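Local coordinates for beta-n-acetylhexosaminidase (Streptococcus pneumoniae, PDB 4AZI), which probably hydrolyses terminal, non-reducing beta-linked N-acetylglucosamine residues of glycans, as a family 20 exo-glycosidase module of the pneumococcal enzyme StrH, at residues F140-L150 / E183-A191; N228-D237 / Y257-K268. The protein carries 2 engineered substitutions. All coordinates share one frame; numbering follows the deposited sequence.

Contact 1. Residues F140-L150 / E183-A191. With OAN (O-(2-acetamido-2-deoxy D-glucopyranosylidene) amino-N-phenylcarbamate), chain C; EDO (1,2-ethanediol), chain F.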
loop_
_atom_site.group_PDB
_atom_site.type_symbol
_atom_site.label_atom_id
_atom_site.label_comp_id
_atom_site.label_asym_id
_atom_site.label_seq_id
_atom_site.Cartn_x
_atom_site.Cartn_y
_atom_site.Cartn_z
ATOM N N PHE A 140 27.654 1.063 -4.172
ATOM C CA PHE A 140 28.050 2.450 -4.435
ATOM C C PHE A 140 29.080 2.910 -3.391
ATOM O O PHE A 140 30.217 2.442 -3.423
ATOM C CB PHE A 140 26.822 3.375 -4.501
ATOM C CG PHE A 140 25.883 3.063 -5.644
ATOM C CD1 PHE A 140 26.260 3.309 -6.964
ATOM C CD2 PHE A 140 24.625 2.522 -5.404
ATOM C CE1 PHE A 140 25.405 3.018 -8.017
ATOM C CE2 PHE A 140 23.764 2.227 -6.459
ATOM C CZ PHE A 140 24.155 2.478 -7.763
ATOM N N ASP A 141 28.692 3.798 -2.473
ATOM C CA ASP A 141 29.565 4.230 -1.370
ATOM C C ASP A 141 29.944 3.069 -0.465
ATOM O O ASP A 141 30.966 3.110 0.225
ATOM C CB ASP A 141 28.876 5.279 -0.503
ATOM C CG ASP A 141 28.692 6.599 -1.203
ATOM O OD1 ASP A 141 29.062 6.732 -2.393
ATOM O OD2 ASP A 141 28.158 7.509 -0.547
ATOM N N LYS A 142 29.070 2.069 -0.438
ATOM C CA LYS A 142 29.310 0.793 0.217
ATOM C C LYS A 142 28.388 -0.235 -0.414
ATOM O O LYS A 142 27.572 0.105 -1.281
ATOM C CB LYS A 142 29.060 0.882 1.722
ATOM C CG LYS A 142 27.649 1.272 2.134
ATOM C CD LYS A 142 27.383 0.833 3.567
ATOM C CE LYS A 142 26.126 1.484 4.111
ATOM N NZ LYS A 142 25.644 0.850 5.371
ATOM N N VAL A 143 28.526 -1.488 0.007
ATOM C CA VAL A 143 27.598 -2.529 -0.409
ATOM C C VAL A 143 26.258 -2.283 0.275
ATOM O O VAL A 143 26.180 -2.204 1.503
ATOM C CB VAL A 143 28.146 -3.937 -0.105
ATOM C CG1 VAL A 143 27.115 -5.008 -0.443
ATOM C CG2 VAL A 143 29.435 -4.171 -0.888
ATOM N N SER A 144 25.213 -2.124 -0.532
ATOM C CA SER A 144 23.880 -1.847 -0.001
ATOM C C SER A 144 23.306 -3.066 0.704
ATOM O O SER A 144 23.551 -4.209 0.306
ATOM C CB SER A 144 22.930 -1.396 -1.115
ATOM O OG SER A 144 21.597 -1.340 -0.636
ATOM N N LYS A 145 22.537 -2.815 1.753
ATOM C CA LYS A 145 21.799 -3.882 2.412
ATOM C C LYS A 145 20.344 -3.925 1.969
ATOM O O LYS A 145 19.604 -4.826 2.366
ATOM C CB LYS A 145 21.881 -3.737 3.925
ATOM C CG LYS A 145 23.283 -3.965 4.458
ATOM C CD LYS A 145 23.233 -4.753 5.753
ATOM C CE LYS A 145 24.344 -5.789 5.769
ATOM N NZ LYS A 145 24.034 -6.984 4.939
ATOM N N THR A 146 19.938 -2.965 1.140
ATOM C CA THR A 146 18.515 -2.793 0.814
ATOM C C THR A 146 18.178 -3.000 -0.643
ATOM O O THR A 146 17.039 -3.326 -0.972
ATOM C CB THR A 146 17.994 -1.385 1.199
ATOM O OG1 THR A 146 18.619 -0.389 0.378
ATOM C CG2 THR A 146 18.260 -1.085 2.666
ATOM N N THR A 147 19.170 -2.806 -1.510
ATOM C CA THR A 147 18.920 -2.572 -2.928
ATOM C C THR A 147 19.656 -3.522 -3.870
ATOM O O THR A 147 20.808 -3.896 -3.622
ATOM C CB THR A 147 19.265 -1.111 -3.272
ATOM O OG1 THR A 147 18.354 -0.245 -2.579
ATOM C CG2 THR A 147 19.169 -0.854 -4.751
ATOM N N MET A 148 18.977 -3.893 -4.954
ATOM C CA MET A 148 19.522 -4.801 -5.953
ATOM C C MET A 148 20.334 -4.082 -7.035
ATOM O O MET A 148 19.974 -2.984 -7.472
ATOM C CB MET A 148 18.389 -5.611 -6.589
ATOM C CG MET A 148 18.757 -6.370 -7.857
ATOM S SD MET A 148 17.477 -7.502 -8.426
ATOM C CE MET A 148 16.057 -6.417 -8.583
ATOM N N ASP A 149 21.421 -4.731 -7.457
ATOM C CA ASP A 149 22.270 -4.295 -8.568
ATOM C C ASP A 149 21.549 -4.517 -9.897
ATOM O O ASP A 149 21.273 -5.652 -10.282
ATOM C CB ASP A 149 23.601 -5.069 -8.529
ATOM C CG ASP A 149 24.486 -4.816 -9.752
ATOM O OD1 ASP A 149 24.229 -3.873 -10.531
ATOM O OD2 ASP A 149 25.461 -5.581 -9.930
ATOM N N LEU A 150 21.254 -3.426 -10.596
ATOM C CA LEU A 150 20.493 -3.479 -11.854
ATOM C C LEU A 150 21.247 -4.118 -13.024
ATOM O O LEU A 150 20.654 -4.423 -14.066
ATOM C CB LEU A 150 20.008 -2.077 -12.235
ATOM C CG LEU A 150 19.018 -1.404 -11.280
ATOM C CD1 LEU A 150 18.790 0.030 -11.712
ATOM C CD2 LEU A 150 17.706 -2.175 -11.198
ATOM N N GLU A 183 13.061 5.251 -2.992
ATOM C CA GLU A 183 14.348 5.366 -2.307
ATOM C C GLU A 183 15.409 4.326 -2.702
ATOM O O GLU A 183 15.898 3.581 -1.846
ATOM C CB GLU A 183 14.125 5.318 -0.797
ATOM C CG GLU A 183 13.145 6.341 -0.228
ATOM C CD GLU A 183 12.974 6.147 1.264
ATOM O OE1 GLU A 183 12.676 5.008 1.675
ATOM O OE2 GLU A 183 13.168 7.108 2.036
ATOM N N TYR A 184 15.770 4.292 -3.983
ATOM C CA TYR A 184 16.748 3.335 -4.492
ATOM C C TYR A 184 18.088 3.523 -3.773
ATOM O O TYR A 184 18.656 4.624 -3.813
ATOM C CB TYR A 184 16.944 3.514 -6.012
ATOM C CG TYR A 184 17.895 2.500 -6.615
ATOM C CD1 TYR A 184 17.427 1.268 -7.079
ATOM C CD2 TYR A 184 19.267 2.765 -6.699
ATOM C CE1 TYR A 184 18.299 0.327 -7.616
ATOM C CE2 TYR A 184 20.147 1.832 -7.230
ATOM C CZ TYR A 184 19.662 0.619 -7.692
ATOM O OH TYR A 184 20.534 -0.312 -8.212
ATOM N N ALA A 185 18.573 2.458 -3.117
ATOM C CA ALA A 185 19.906 2.435 -2.490
ATOM C C ALA A 185 20.165 3.576 -1.509
ATOM O O ALA A 185 21.310 4.020 -1.356
ATOM C CB ALA A 185 21.010 2.395 -3.554
ATOM N N ASN A 186 19.123 4.042 -0.826
ATOM C CA ASN A 186 19.315 5.155 0.097
ATOM C C ASN A 186 20.428 4.885 1.117
ATOM O O ASN A 186 21.164 5.793 1.488
ATOM C CB ASN A 186 18.010 5.581 0.778
ATOM C CG ASN A 186 17.314 4.454 1.519
ATOM O OD1 ASN A 186 17.716 3.287 1.459
ATOM N ND2 ASN A 186 16.234 4.802 2.212
ATOM N N ASP A 187 20.564 3.623 1.518
ATOM C CA ASP A 187 21.525 3.229 2.547
ATOM C C ASP A 187 22.978 3.284 2.079
ATOM O O ASP A 187 23.898 3.289 2.901
ATOM C CB ASP A 187 21.185 1.831 3.083
ATOM C CG ASP A 187 21.559 0.714 2.121
ATOM O OD1 ASP A 187 21.178 0.754 0.921
ATOM O OD2 ASP A 187 22.235 -0.225 2.578
ATOM N N ALA A 188 23.178 3.333 0.766
ATOM C CA ALA A 188 24.505 3.214 0.172
ATOM C C ALA A 188 24.912 4.465 -0.592
ATOM O O ALA A 188 25.960 4.482 -1.218
ATOM C CB ALA A 188 24.553 2.000 -0.750
ATOM N N THR A 189 24.074 5.502 -0.545
ATOM C CA THR A 189 24.314 6.737 -1.292
ATOM C C THR A 189 23.943 7.982 -0.486
ATOM O O THR A 189 23.844 9.063 -1.048
ATOM C CB THR A 189 23.476 6.778 -2.588
ATOM O OG1 THR A 189 22.084 6.745 -2.247
ATOM C CG2 THR A 189 23.815 5.608 -3.526
ATOM N N SER A 190 23.748 7.819 0.823
ATOM C CA SER A 190 23.144 8.848 1.700
ATOM C C SER A 190 21.887 9.482 1.100
ATOM O O SER A 190 21.755 10.705 1.034
ATOM C CB SER A 190 24.158 9.911 2.147
ATOM O OG SER A 190 25.379 9.311 2.528
ATOM N N ALA A 191 20.967 8.620 0.673
ATOM C CA ALA A 191 19.677 9.031 0.133
ATOM C C ALA A 191 19.828 9.939 -1.086
ATOM O O ALA A 191 19.178 10.978 -1.171
ATOM C CB ALA A 191 18.805 9.683 1.211
HETATM C CAH OAN C . 7.647 5.857 0.008
HETATM C CAG OAN C . 8.089 6.089 1.461
HETATM O OAN OAN C . 7.382 6.732 2.224
HETATM N NAI OAN C . 9.267 5.557 1.793
HETATM C CAB OAN C . 9.883 5.641 3.134
HETATM C CAC OAN C . 9.311 4.543 4.032
HETATM O OAJ OAN C . 10.005 3.315 3.780
HETATM C CAD OAN C . 9.436 4.912 5.503
HETATM O OAK OAN C . 8.909 3.832 6.261
HETATM C CAE OAN C . 8.620 6.184 5.780
HETATM C CAF OAN C . 8.700 6.697 7.221
HETATM O OAM OAN C . 10.033 7.121 7.525
HETATM O OAL OAN C . 8.974 7.283 4.897
HETATM C CAA OAN C . 9.711 7.037 3.771
HETATM N NAY OAN C . 10.288 8.076 3.205
HETATM O OAQ OAN C . 10.098 9.277 3.823
HETATM C CAP OAN C . 11.138 10.152 3.688
HETATM O OAR OAN C . 11.039 11.291 4.147
HETATM N NAO OAN C . 12.229 9.699 3.052
HETATM C CAS OAN C . 13.331 10.418 2.785
HETATM C CAT OAN C . 13.802 10.429 1.472
HETATM C CAU OAN C . 14.945 11.154 1.137
HETATM C CAV OAN C . 15.623 11.878 2.116
HETATM C CAW OAN C . 15.158 11.871 3.439
HETATM C CAX OAN C . 14.015 11.140 3.776
HETATM C C1 EDO F . 14.005 6.212 5.274
HETATM O O1 EDO F . 12.813 6.788 4.726
HETATM C C2 EDO F . 13.881 4.688 5.289
HETATM O O2 EDO F . 13.973 4.185 3.955
HETATM O O HOH W 1 26.679 9.940 0.253
HETATM O O HOH W 2 23.094 -0.252 5.061
HETATM O O HOH W 3 15.983 1.167 -0.271
HETATM O O HOH W 4 22.438 -0.858 -9.984
#
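Ser144, Lys145 and Thr146 converge on the carboxylate of Asp187, a worked example of a corner in the chain fitted round a single acidic side chain. Ser144 OG meets the syn lone pair of Asp187 OD1 at 2.6 Å, whereas Thr146 OG1 reaches the same OD1 at 2.9 Å from well above the carboxylate plane, 64° out of it. The backbone amide of the corner serves the other oxygen: Lys145 N lies 2.7 Å from Asp187 OD2 in a nearly straight bond (175°), and a water links OD2 to Lys142 NZ. Ser144 OG also accepts from Thr146 N, an ST turn, and from Thr147 N, which extends it to an ST motif.

Further polar ties flank this cluster. Ala185 N donates to Thr147 OG1 at 2.8 Å, and Asp141 N to Ala188 O at 3.1 Å.

Apolar packing centres on Tyr184, carried by the type II turn 183-186. With Thr147 CG2 anti to the backbone N and OG1 turned toward Ala185 (chi1 -66°), the methyl sits over one ring face, 3.4 Å from the centroid, a CH-pi contact. Phe140 CE2 abuts the ring edge at Tyr184 CE2.

The contact joins the excursion between barrel strand 110-117 and helix 153-170, with its short strands 143-144 and 147-148, to the segment after barrel strand 176-180, which carries Glu183 and Ala191 of the inhibitor pocket; Tyr184 packs on helix 193-199.

Contact 2. Residues N228-D237 / Y257-K268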
loop_
_atom_site.group_PDB
_atom_site.type_symbol
_atom_site.label_atom_id
_atom_site.label_comp_id
_atom_site.label_asym_id
_atom_site.label_seq_id
_atom_site.Cartn_x
_atom_site.Cartn_y
_atom_site.Cartn_z
ATOM N N ASN A 228 6.358 7.615 -6.284
ATOM C CA ASN A 228 6.711 8.599 -7.306
ATOM C C ASN A 228 8.206 8.795 -7.550
ATOM O O ASN A 228 8.584 9.246 -8.626
ATOM C CB ASN A 228 6.051 9.947 -6.997
ATOM C CG ASN A 228 6.502 10.521 -5.675
ATOM O OD1 ASN A 228 6.034 10.110 -4.615
ATOM N ND2 ASN A 228 7.414 11.484 -5.732
ATOM N N ASP A 229 9.037 8.443 -6.565
ATOM C CA ASP A 229 10.482 8.784 -6.554
ATOM C C ASP A 229 11.211 8.617 -7.890
ATOM O O ASP A 229 11.863 9.543 -8.373
ATOM C CB ASP A 229 11.250 7.952 -5.514
ATOM C CG ASP A 229 10.620 7.983 -4.138
ATOM O OD1 ASP A 229 9.386 7.848 -4.026
ATOM O OD2 ASP A 229 11.377 8.109 -3.160
ATOM N N GLY A 230 11.106 7.427 -8.476
ATOM C CA GLY A 230 11.954 7.068 -9.598
ATOM C C GLY A 230 11.463 7.569 -10.933
ATOM O O GLY A 230 12.139 7.390 -11.936
ATOM N N PHE A 231 10.284 8.186 -10.959
ATOM C CA PHE A 231 9.639 8.554 -12.221
ATOM C C PHE A 231 9.983 9.969 -12.676
ATOM O O PHE A 231 9.700 10.946 -11.976
ATOM C CB PHE A 231 8.118 8.364 -12.126
ATOM C CG PHE A 231 7.681 6.920 -12.117
ATOM C CD1 PHE A 231 7.819 6.140 -10.969
ATOM C CD2 PHE A 231 7.137 6.338 -13.259
ATOM C CE1 PHE A 231 7.424 4.807 -10.964
ATOM C CE2 PHE A 231 6.731 5.010 -13.259
ATOM C CZ PHE A 231 6.874 4.239 -12.109
ATOM N N TYR A 232 10.574 10.063 -13.861
ATOM C CA TYR A 232 10.988 11.334 -14.449
ATOM C C TYR A 232 11.739 12.203 -13.460
ATOM O O TYR A 232 11.358 13.339 -13.195
ATOM C CB TYR A 232 9.779 12.057 -15.053
ATOM C CG TYR A 232 9.241 11.300 -16.240
ATOM C CD1 TYR A 232 9.737 11.539 -17.516
ATOM C CD2 TYR A 232 8.265 10.318 -16.083
ATOM C CE1 TYR A 232 9.273 10.829 -18.602
ATOM C CE2 TYR A 232 7.788 9.609 -17.167
ATOM C CZ TYR A 232 8.298 9.874 -18.425
ATOM O OH TYR A 232 7.847 9.181 -19.510
ATOM N N TYR A 233 12.806 11.645 -12.898
ATOM C CA TYR A 233 13.587 12.339 -11.872
ATOM C C TYR A 233 14.022 13.696 -12.406
ATOM O O TYR A 233 14.391 13.818 -13.579
ATOM C CB TYR A 233 14.799 11.498 -11.461
ATOM C CG TYR A 233 15.630 12.096 -10.345
ATOM C CD1 TYR A 233 15.179 12.082 -9.020
ATOM C CD2 TYR A 233 16.876 12.656 -10.609
ATOM C CE1 TYR A 233 15.954 12.616 -7.992
ATOM C CE2 TYR A 233 17.655 13.197 -9.596
ATOM C CZ TYR A 233 17.191 13.179 -8.293
ATOM O OH TYR A 233 17.968 13.719 -7.298
ATOM N N GLU A 234 13.916 14.708 -11.546
ATOM C CA GLU A 234 14.298 16.101 -11.847
ATOM C C GLU A 234 13.609 16.713 -13.087
ATOM O O GLU A 234 14.201 17.539 -13.793
ATOM C CB GLU A 234 15.834 16.257 -11.886
ATOM C CG GLU A 234 16.327 17.516 -11.169
ATOM C CD GLU A 234 17.841 17.600 -11.041
ATOM O OE1 GLU A 234 18.523 16.551 -11.027
ATOM O OE2 GLU A 234 18.359 18.728 -10.945
ATOM N N ASP A 235 12.355 16.310 -13.316
ATOM C CA ASP A 235 11.513 16.783 -14.430
ATOM C C ASP A 235 12.162 16.619 -15.816
ATOM O O ASP A 235 11.938 17.437 -16.696
ATOM C CB ASP A 235 11.077 18.257 -14.242
ATOM C CG ASP A 235 10.346 18.515 -12.934
ATOM O OD1 ASP A 235 9.767 17.567 -12.344
ATOM O OD2 ASP A 235 10.340 19.698 -12.508
ATOM N N LYS A 236 12.968 15.571 -15.992
ATOM C CA LYS A 236 13.658 15.299 -17.258
ATOM C C LYS A 236 12.999 14.105 -17.936
ATOM O O LYS A 236 12.485 13.218 -17.261
ATOM C CB LYS A 236 15.146 14.999 -17.020
ATOM C CG LYS A 236 15.937 16.095 -16.307
ATOM C CD LYS A 236 16.352 17.230 -17.241
ATOM C CE LYS A 236 17.347 18.178 -16.570
ATOM N NZ LYS A 236 17.752 19.341 -17.428
ATOM N N ASP A 237 13.008 14.067 -19.263
ATOM C CA ASP A 237 12.310 12.989 -19.956
ATOM C C ASP A 237 13.114 12.318 -21.076
ATOM O O ASP A 237 12.539 11.835 -22.056
ATOM C CB ASP A 237 10.946 13.475 -20.467
ATOM C CG ASP A 237 11.069 14.471 -21.611
ATOM O OD1 ASP A 237 12.184 14.980 -21.850
ATOM O OD2 ASP A 237 10.050 14.735 -22.281
ATOM N N TYR A 257 17.310 15.656 -3.251
ATOM C CA TYR A 257 16.557 14.470 -3.636
ATOM C C TYR A 257 15.491 15.053 -4.549
ATOM O O TYR A 257 14.366 15.311 -4.124
ATOM C CB TYR A 257 15.969 13.777 -2.401
ATOM C CG TYR A 257 15.471 12.354 -2.612
ATOM C CD1 TYR A 257 16.354 11.315 -2.909
ATOM C CD2 TYR A 257 14.116 12.042 -2.471
ATOM C CE1 TYR A 257 15.897 10.014 -3.077
ATOM C CE2 TYR A 257 13.655 10.743 -2.640
ATOM C CZ TYR A 257 14.548 9.738 -2.945
ATOM O OH TYR A 257 14.088 8.455 -3.115
ATOM N N ASN A 258 15.895 15.309 -5.795
ATOM C CA ASN A 258 15.175 16.190 -6.726
ATOM C C ASN A 258 14.053 15.530 -7.532
ATOM O O ASN A 258 14.106 15.468 -8.764
ATOM C CB ASN A 258 16.158 16.859 -7.694
ATOM C CG ASN A 258 17.150 17.768 -6.993
ATOM O OD1 ASN A 258 18.270 17.942 -7.461
ATOM N ND2 ASN A 258 16.739 18.360 -5.877
ATOM N N LEU A 259 13.018 15.084 -6.832
ATOM C CA LEU A 259 11.943 14.327 -7.473
ATOM C C LEU A 259 11.141 15.165 -8.461
ATOM O O LEU A 259 11.146 16.398 -8.393
ATOM C CB LEU A 259 11.035 13.694 -6.411
ATOM C CG LEU A 259 11.800 13.074 -5.240
ATOM C CD1 LEU A 259 10.855 12.439 -4.219
ATOM C CD2 LEU A 259 12.832 12.074 -5.766
ATOM N N ALA A 260 10.486 14.495 -9.404
ATOM C CA ALA A 260 9.544 15.154 -10.296
ATOM C C ALA A 260 8.430 15.795 -9.479
ATOM O O ALA A 260 8.044 15.286 -8.424
ATOM C CB ALA A 260 8.967 14.169 -11.307
ATOM N N SER A 261 7.942 16.934 -9.949
ATOM C CA SER A 261 6.818 17.579 -9.300
ATOM C C SER A 261 5.542 16.849 -9.703
ATOM O O SER A 261 5.516 16.183 -10.751
ATOM C CB SER A 261 6.738 19.046 -9.711
ATOM O OG SER A 261 6.431 19.160 -11.085
ATOM N N PRO A 262 4.484 16.968 -8.882
ATOM C CA PRO A 262 3.186 16.426 -9.282
ATOM C C PRO A 262 2.683 17.110 -10.549
ATOM O O PRO A 262 2.075 16.446 -11.395
ATOM C CB PRO A 262 2.267 16.748 -8.093
ATOM C CG PRO A 262 3.164 17.105 -6.973
ATOM C CD PRO A 262 4.424 17.637 -7.570
ATOM N N GLN A 263 2.939 18.417 -10.676
ATOM C CA GLN A 263 2.613 19.157 -11.907
ATOM C C GLN A 263 3.254 18.486 -13.128
ATOM O O GLN A 263 2.580 18.227 -14.135
ATOM C CB GLN A 263 3.082 20.619 -11.838
ATOM C CG GLN A 263 2.343 21.512 -10.850
ATOM C CD GLN A 263 3.119 21.732 -9.558
ATOM O OE1 GLN A 263 3.802 20.835 -9.071
ATOM N NE2 GLN A 263 3.025 22.939 -9.008
ATOM N N TYR A 264 4.558 18.212 -13.038
ATOM C CA TYR A 264 5.283 17.584 -14.139
ATOM C C TYR A 264 4.745 16.196 -14.509
ATOM O O TYR A 264 4.573 15.895 -15.689
ATOM C CB TYR A 264 6.790 17.502 -13.866
ATOM C CG TYR A 264 7.560 17.067 -15.096
ATOM C CD1 TYR A 264 7.950 17.997 -16.056
ATOM C CD2 TYR A 264 7.859 15.724 -15.321
ATOM C CE1 TYR A 264 8.641 17.610 -17.192
ATOM C CE2 TYR A 264 8.553 15.324 -16.451
ATOM C CZ TYR A 264 8.932 16.272 -17.387
ATOM O OH TYR A 264 9.612 15.900 -18.513
ATOM N N LEU A 265 4.514 15.350 -13.510
ATOM C CA LEU A 265 3.956 14.012 -13.751
ATOM C C LEU A 265 2.536 14.042 -14.315
ATOM O O LEU A 265 2.229 13.274 -15.220
ATOM C CB LEU A 265 4.034 13.135 -12.497
ATOM C CG LEU A 265 5.433 12.804 -11.968
ATOM C CD1 LEU A 265 5.311 12.007 -10.670
ATOM C CD2 LEU A 265 6.234 12.038 -13.006
ATOM N N ALA A 266 1.687 14.942 -13.811
ATOM C CA ALA A 266 0.348 15.144 -14.385
ATOM C C ALA A 266 0.430 15.477 -15.870
ATOM O O ALA A 266 -0.357 14.951 -16.681
ATOM C CB ALA A 266 -0.407 16.234 -13.638
ATOM N N SER A 267 1.403 16.331 -16.213
ATOM C CA SER A 267 1.656 16.749 -17.589
ATOM C C SER A 267 1.991 15.558 -18.502
ATOM O O SER A 267 1.658 15.566 -19.686
ATOM C CB SER A 267 2.748 17.838 -17.638
ATOM O OG SER A 267 4.061 17.303 -17.534
ATOM N N LYS A 268 2.608 14.524 -17.931
ATOM C CA LYS A 268 2.929 13.284 -18.648
ATOM C C LYS A 268 1.769 12.287 -18.712
ATOM O O LYS A 268 1.949 11.165 -19.197
ATOM C CB LYS A 268 4.141 12.589 -18.005
ATOM C CG LYS A 268 5.470 13.296 -18.208
ATOM C CD LYS A 268 5.968 13.146 -19.636
ATOM C CE LYS A 268 7.304 13.836 -19.801
ATOM N NZ LYS A 268 7.652 13.978 -21.239
HETATM O O HOH W 5 8.102 12.397 -8.238
HETATM O O HOH W 6 10.839 11.699 -9.370
HETATM O O HOH W 7 7.762 20.648 -12.450
HETATM O O HOH W 8 10.502 18.959 -9.757
#
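Asp235 and Tyr264 run antiparallel alongside one another, illustrating how an acidic side chain can lay its CA and CB over a ring while its carboxylate, tilted only 18° from the ring plane, bonds elsewhere. The CB of Asp235 stands 3.8 Å from the centroid of the Tyr264 ring in a CH-pi contact. Asp235 OD1 offers its syn lone pair to Ser261 N at 3.1 Å, while OD2 accepts a hydrogen bond from a water.

Tyr264 owes its position to a side chain swung anti to the backbone N (chi1 -170°), which lays the ring against the 228-237 segment. Its edge, at CE2, touches Tyr232 CB at 3.8 Å, and Ser267 OG lies over the face opposite Asp235. Beyond it, the aliphatic part of Lys268, at CD, passes over one face of the Tyr232 ring before NZ forms a salt bridge with Asp237 OD2 at 2.7 Å.

Ser261 is the N-cap of helix 262-267, its OG accepting from Tyr264 N, and the bond from Ser261 N to Asp235 holds this same cap residue. In the TIM-barrel fold this joins the loop after strand 223-227 to the chain following strand 246-249, including the short helix.

Asn258, the centre of an inverse gamma turn, works mainly through its backbone. Its N donates to Tyr233 OH at 3.0 Å, and its O lies over the Tyr233 ring and accepts a weak bond from Glu234 N. Asn258 CB rests 3.5 Å from Glu234 CG, the two side chains running alongside. Next to it, the OH of Tyr257, a residue of the inhibitor pocket, donates to the anti lone pair of Asp229 OD2 at 2.7 Å and accepts from Trp194; Asp229 OD1 is held by Trp250.

The two contacts follow one another along the chain, their centres about 21 Å apart, yet they meet beside the bound inhibitor. Glu183, at the start of 183-191, has its CA 3.2 Å from Tyr257 OH of contact 2, and its N makes a weak hydrogen bond to Asp229 OD2. At the far end of the same segment, Ala191 O lies 3.3 Å from Tyr257 CD1. Glu183, Ala191 and Tyr257 all line the inhibitor pocket: Glu183 OE2 accepts from the inhibitor NAO at 2.9 Å, and the Tyr257 side chain comes within about 4 Å of the ligand. Asp229 thus stands one shell back, touching a pocket residue of each contact, though its bond to Glu183 N is weak.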